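Local coordinates for protein monovalent Na+/H+ antiporter subunit A (Dietzia sp. DQ12-45-1b, PDB 7D3U) that probably exchanges sodium ions for protons across the cell membrane as one subunit of the multi-chain Mrp antiporter complex, at residues 820-825 with 897-902. Residue numbers count along the deposited sequence, not the author numbering.
Sequences GFNSAL and VYLAVL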
ATOM      1  N   GLY B 820     -19.495  -2.055  28.010  1.00 81.28           N
ATOM      2  CA  GLY B 820     -18.110  -2.021  28.435  1.00 81.28           C
ATOM      3  C   GLY B 820     -17.303  -0.862  27.894  1.00 81.28           C
ATOM      4  O   GLY B 820     -16.349  -0.407  28.532  1.00 81.28           O
ATOM      5  N   PHE B 821     -17.714  -0.327  26.746  1.00 80.92           N
ATOM      6  CA  PHE B 821     -16.977   0.781  26.156  1.00 80.92           C
ATOM      7  C   PHE B 821     -17.297   2.090  26.847  1.00 80.92           C
ATOM      8  O   PHE B 821     -16.392   2.877  27.133  1.00 80.92           O
ATOM      9  CB  PHE B 821     -17.278   0.894  24.664  1.00 80.92           C
ATOM     10  CG  PHE B 821     -16.636  -0.172  23.840  1.00 80.92           C
ATOM     11  CD1 PHE B 821     -15.318  -0.052  23.442  1.00 80.92           C
ATOM     12  CD2 PHE B 821     -17.345  -1.297  23.467  1.00 80.92           C
ATOM     13  CE1 PHE B 821     -14.721  -1.032  22.684  1.00 80.92           C
ATOM     14  CE2 PHE B 821     -16.754  -2.278  22.711  1.00 80.92           C
ATOM     15  CZ  PHE B 821     -15.440  -2.148  22.322  1.00 80.92           C
ATOM     16  N   ASN B 822     -18.573   2.335  27.125  1.00 80.13           N
ATOM     17  CA  ASN B 822     -18.936   3.487  27.936  1.00 80.13           C
ATOM     18  C   ASN B 822     -18.372   3.353  29.344  1.00 80.13           C
ATOM     19  O   ASN B 822     -17.884   4.333  29.918  1.00 80.13           O
ATOM     20  CB  ASN B 822     -20.453   3.636  27.947  1.00 80.13           C
ATOM     21  CG  ASN B 822     -21.061   3.396  26.580  1.00 80.13           C
ATOM     22  OD1 ASN B 822     -21.286   4.333  25.820  1.00 80.13           O
ATOM     23  ND2 ASN B 822     -21.300   2.135  26.247  1.00 80.13           N
ATOM     24  N   SER B 823     -18.399   2.138  29.896  1.00 79.61           N
ATOM     25  CA  SER B 823     -17.785   1.892  31.196  1.00 79.61           C
ATOM     26  C   SER B 823     -16.311   2.267  31.196  1.00 79.61           C
ATOM     27  O   SER B 823     -15.811   2.850  32.164  1.00 79.61           O
ATOM     28  CB  SER B 823     -17.947   0.424  31.579  1.00 79.61           C
ATOM     29  OG  SER B 823     -19.162   0.204  32.262  1.00 79.61           O
ATOM     30  N   ALA B 824     -15.597   1.938  30.122  1.00 78.16           N
ATOM     31  CA  ALA B 824     -14.160   2.182  30.100  1.00 78.16           C
ATOM     32  C   ALA B 824     -13.832   3.634  29.782  1.00 78.16           C
ATOM     33  O   ALA B 824     -12.876   4.190  30.330  1.00 78.16           O
ATOM     34  CB  ALA B 824     -13.496   1.248  29.095  1.00 78.16           C
ATOM     35  N   LEU B 825     -14.608   4.270  28.906  1.00 77.92           N
ATOM     36  CA  LEU B 825     -14.347   5.668  28.598  1.00 77.92           C
ATOM     37  C   LEU B 825     -14.735   6.577  29.759  1.00 77.92           C
ATOM     38  O   LEU B 825     -14.118   7.630  29.951  1.00 77.92           O
ATOM     39  CB  LEU B 825     -15.079   6.070  27.319  1.00 77.92           C
ATOM     40  CG  LEU B 825     -14.764   5.252  26.063  1.00 77.92           C
ATOM     41  CD1 LEU B 825     -15.873   5.395  25.036  1.00 77.92           C
ATOM     42  CD2 LEU B 825     -13.428   5.638  25.462  1.00 77.92           C
ATOM     43  N   VAL B 897     -12.529  -5.812  27.713  1.00 78.37           N
ATOM     44  CA  VAL B 897     -12.483  -4.594  26.907  1.00 78.37           C
ATOM     45  C   VAL B 897     -12.353  -3.365  27.800  1.00 78.37           C
ATOM     46  O   VAL B 897     -11.728  -2.368  27.412  1.00 78.37           O
ATOM     47  CB  VAL B 897     -13.707  -4.504  25.976  1.00 78.37           C
ATOM     48  CG1 VAL B 897     -14.992  -4.447  26.768  1.00 78.37           C
ATOM     49  CG2 VAL B 897     -13.590  -3.303  25.063  1.00 78.37           C
ATOM     50  N   TYR B 898     -12.908  -3.419  29.012  1.00 77.95           N
ATOM     51  CA  TYR B 898     -12.732  -2.342  29.977  1.00 77.95           C
ATOM     52  C   TYR B 898     -11.262  -2.148  30.307  1.00 77.95           C
ATOM     53  O   TYR B 898     -10.742  -1.027  30.252  1.00 77.95           O
ATOM     54  CB  TYR B 898     -13.532  -2.661  31.240  1.00 77.95           C
ATOM     55  CG  TYR B 898     -13.388  -1.650  32.347  1.00 77.95           C
ATOM     56  CD1 TYR B 898     -14.006  -0.416  32.264  1.00 77.95           C
ATOM     57  CD2 TYR B 898     -12.638  -1.932  33.478  1.00 77.95           C
ATOM     58  CE1 TYR B 898     -13.879   0.513  33.271  1.00 77.95           C
ATOM     59  CE2 TYR B 898     -12.506  -1.010  34.493  1.00 77.95           C
ATOM     60  CZ  TYR B 898     -13.130   0.212  34.383  1.00 77.95           C
ATOM     61  OH  TYR B 898     -13.006   1.141  35.390  1.00 77.95           O
ATOM     62  N   LEU B 899     -10.574  -3.238  30.650  1.00 76.05           N
ATOM     63  CA  LEU B 899      -9.147  -3.156  30.938  1.00 76.05           C
ATOM     64  C   LEU B 899      -8.373  -2.643  29.733  1.00 76.05           C
ATOM     65  O   LEU B 899      -7.463  -1.820  29.876  1.00 76.05           O
ATOM     66  CB  LEU B 899      -8.618  -4.522  31.371  1.00 76.05           C
ATOM     67  CG  LEU B 899      -9.144  -5.111  32.679  1.00 76.05           C
ATOM     68  CD1 LEU B 899      -8.638  -6.524  32.893  1.00 76.05           C
ATOM     69  CD2 LEU B 899      -8.755  -4.224  33.846  1.00 76.05           C
ATOM     70  N   ALA B 900      -8.732  -3.103  28.532  1.00 76.78           N
ATOM     71  CA  ALA B 900      -8.005  -2.680  27.339  1.00 76.78           C
ATOM     72  C   ALA B 900      -8.124  -1.176  27.126  1.00 76.78           C
ATOM     73  O   ALA B 900      -7.114  -0.474  26.982  1.00 76.78           O
ATOM     74  CB  ALA B 900      -8.515  -3.440  26.117  1.00 76.78           C
ATOM     75  N   VAL B 901      -9.354  -0.660  27.113  1.00 75.48           N
ATOM     76  CA  VAL B 901      -9.553   0.766  26.868  1.00 75.48           C
ATOM     77  C   VAL B 901      -8.946   1.594  27.996  1.00 75.48           C
ATOM     78  O   VAL B 901      -8.394   2.678  27.761  1.00 75.48           O
ATOM     79  CB  VAL B 901     -11.048   1.072  26.679  1.00 75.48           C
ATOM     80  CG1 VAL B 901     -11.263   2.549  26.402  1.00 75.48           C
ATOM     81  CG2 VAL B 901     -11.630   0.222  25.565  1.00 75.48           C
ATOM     82  N   LEU B 902      -9.027   1.100  29.234  1.00 74.36           N
ATOM     83  CA  LEU B 902      -8.446   1.834  30.351  1.00 74.36           C
ATOM     84  C   LEU B 902      -6.934   1.930  30.215  1.00 74.36           C
ATOM     85  O   LEU B 902      -6.347   2.989  30.463  1.00 74.36           O
ATOM     86  CB  LEU B 902      -8.826   1.166  31.670  1.00 74.36           C
ATOM     87  CG  LEU B 902      -9.088   2.101  32.847  1.00 74.36           C
ATOM     88  CD1 LEU B 902      -9.963   3.263  32.415  1.00 74.36           C
ATOM     89  CD2 LEU B 902      -9.731   1.342  33.993  1.00 74.36           C
TER
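Apolar side chains supply most of this helix-helix contact, and Ala824 sits at its middle. Its small methyl lets the backbones close in, with CA 4.7 Å from Tyr898 CA, and its CB meets Val901 CB at 3.4 Å. Beta-branched Val901 also reaches Leu825, CG1 to CD2 at 3.9 Å. One CH-pi contact links the two helices: Val897 CG2 lies over one face of the Phe821 ring, 3.8 Å from its centroid. Gly820, the N-cap residue, has its CA 4.3 Å from Val897 CG1; a beta carbon here would clash with that methyl. The contact joins the start of helix 821-837 to the interior of helix 890-912, both predicted to be transmembrane, in the MnhB-related region; the short segments 821-825 and 897-902 cross at -36°, with axes 8.4 Å apart at closest approach. Helix 739-762 covers the Phe821-Val897-Val901 side, and the separate chain of subunit C packs on Phe821 and Leu825. The Tyr898 ring turns its edge to Ser823 O, 3.2 Å from CE1, and brings CD1 to 3.4 Å from Ala824 CA. Compact Ser823 turns its hydroxyl to a hydrogen bond with Ser806 O on helix 789-812.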